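Local coordinates for uncharacterized protein Cgl0159 (Corynebacterium glutamicum, PDB 3FOK), which is of unknown function but belongs to a family in the TIM-barrel clan, whose fold is common among enzymes, at residues 221-226 and 231-236. Sequence-based numbering, arbitrary orientation.
Sequences MKLPVV and RVMEST
L223 and M233 approach end-on: methyl CD1 of the leucine meets methyl CE of the selenomethionine at 3.3 Å, each side chain reaching out from its own backbone toward the other. The CB of M233 does not point at the strand; bends at chi2 (-47°) and chi3 (113°) bring CE round to the leucine. V232 meets L223 differently. The two side chains run past one another in opposite senses, and CD1 of L223 lies 4.1 Å from CG1 of V232, the branch set anti to the valine's backbone N (chi1 171°). The one methyl CD1 thus touches two consecutive residues, the selenomethionine's end and a branch of the valine. Further along, CG of M221, also a selenomethionine, comes within 4.3 Å of OG1 of T236, a looser approach between residues whose CA atoms, M221 CA and T236 CA, are 8.8 Å apart.

The beta-alpha-beta unit of the TIM barrel here is a short one: strand 219-224 leads into the brief helix 229-232, and the chain returns to the parallel strand 240-243. Alternation along the strand sorts its side chains between the two sides of the barrel wall. M221 and L223 face the returning segment, whereas K222 points the other way and forms a salt bridge with E182 of strand 179-189, its NZ also lying close to that of K146.

All five touching residues are buried, and the meeting of side chains across this layer is mainly apolar. V232 also packs on V202 and T236 on V206, both of helix 199-210, while M233 touches V267 of strand 267-272. At the outer side, R231 forms salt bridges with D200 and E228 of its own chain and with E63 of a neighbouring subunit.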
# COMPACT_ATOMS: atom_id res chain seq x y z
N MSE A 221 23.04 -17.79 -6.71
CA MSE A 221 22.87 -17.15 -8.00
C MSE A 221 22.56 -18.22 -9.03
O MSE A 221 23.11 -19.33 -8.98
CB MSE A 221 24.14 -16.40 -8.42
CG MSE A 221 24.49 -15.19 -7.57
SE MSE A 221 23.38 -13.65 -7.94
CE MSE A 221 22.33 -13.62 -6.33
N LYS A 222 21.67 -17.90 -9.95
CA LYS A 222 21.30 -18.80 -11.03
C LYS A 222 21.65 -17.95 -12.24
O LYS A 222 20.92 -17.03 -12.59
CB LYS A 222 19.80 -19.10 -10.98
CG LYS A 222 19.30 -20.12 -11.98
CD LYS A 222 17.79 -20.29 -11.85
CE LYS A 222 17.21 -21.14 -12.96
NZ LYS A 222 15.72 -21.08 -12.93
N LEU A 223 22.80 -18.23 -12.85
CA LEU A 223 23.27 -17.45 -13.98
C LEU A 223 23.30 -18.17 -15.31
O LEU A 223 23.32 -19.40 -15.37
CB LEU A 223 24.68 -16.93 -13.68
CG LEU A 223 24.91 -16.22 -12.34
CD1 LEU A 223 26.37 -15.82 -12.23
CD2 LEU A 223 24.02 -15.00 -12.23
N PRO A 224 23.31 -17.40 -16.41
CA PRO A 224 23.34 -17.96 -17.76
C PRO A 224 24.80 -18.15 -18.18
O PRO A 224 25.65 -17.33 -17.84
CB PRO A 224 22.65 -16.89 -18.59
CG PRO A 224 23.16 -15.64 -17.95
CD PRO A 224 23.04 -15.95 -16.47
N VAL A 225 25.09 -19.23 -18.90
CA VAL A 225 26.46 -19.47 -19.36
C VAL A 225 26.69 -18.49 -20.49
O VAL A 225 26.11 -18.61 -21.57
CB VAL A 225 26.64 -20.91 -19.86
CG1 VAL A 225 28.08 -21.12 -20.31
CG2 VAL A 225 26.29 -21.88 -18.75
N VAL A 226 27.56 -17.51 -20.24
CA VAL A 226 27.84 -16.47 -21.20
C VAL A 226 29.32 -16.37 -21.59
O VAL A 226 30.16 -17.08 -21.05
CB VAL A 226 27.34 -15.11 -20.63
CG1 VAL A 226 27.82 -13.95 -21.48
CG2 VAL A 226 25.83 -15.13 -20.57
N ARG A 231 35.19 -14.56 -15.62
CA ARG A 231 35.24 -13.16 -15.36
C ARG A 231 33.88 -12.80 -14.75
O ARG A 231 33.79 -11.88 -13.94
CB ARG A 231 35.45 -12.47 -16.68
CG ARG A 231 35.64 -10.99 -16.55
CD ARG A 231 35.93 -10.38 -17.90
NE ARG A 231 35.47 -9.00 -17.94
CZ ARG A 231 34.78 -8.49 -18.95
NH1 ARG A 231 34.47 -9.24 -20.00
NH2 ARG A 231 34.38 -7.23 -18.91
N VAL A 232 32.84 -13.52 -15.16
CA VAL A 232 31.51 -13.28 -14.61
C VAL A 232 31.55 -13.84 -13.20
O VAL A 232 30.98 -13.26 -12.28
CB VAL A 232 30.43 -14.04 -15.41
CG1 VAL A 232 29.10 -13.94 -14.68
CG2 VAL A 232 30.31 -13.47 -16.81
N MSE A 233 32.25 -14.96 -13.03
CA MSE A 233 32.35 -15.59 -11.72
C MSE A 233 33.19 -14.80 -10.73
O MSE A 233 33.18 -15.10 -9.54
CB MSE A 233 32.90 -17.01 -11.85
CG MSE A 233 31.91 -18.00 -12.46
SE MSE A 233 30.13 -17.89 -11.68
CE MSE A 233 29.20 -17.24 -13.24
N GLU A 234 33.92 -13.80 -11.22
CA GLU A 234 34.73 -12.98 -10.33
C GLU A 234 33.81 -11.88 -9.78
O GLU A 234 34.26 -10.97 -9.08
CB GLU A 234 35.91 -12.36 -11.09
CG GLU A 234 36.85 -13.39 -11.70
CD GLU A 234 38.02 -12.77 -12.45
OE1 GLU A 234 37.79 -11.87 -13.28
OE2 GLU A 234 39.17 -13.21 -12.21
N SER A 235 32.52 -12.00 -10.10
CA SER A 235 31.51 -11.04 -9.66
C SER A 235 31.00 -11.31 -8.25
O SER A 235 30.63 -10.38 -7.54
CB SER A 235 30.32 -11.04 -10.62
OG SER A 235 30.66 -10.43 -11.86
N THR A 236 30.94 -12.58 -7.87
CA THR A 236 30.48 -12.95 -6.54
C THR A 236 31.25 -14.08 -5.91
O THR A 236 32.04 -14.77 -6.55
CB THR A 236 29.00 -13.38 -6.51
OG1 THR A 236 28.72 -14.22 -7.63
CG2 THR A 236 28.09 -12.18 -6.49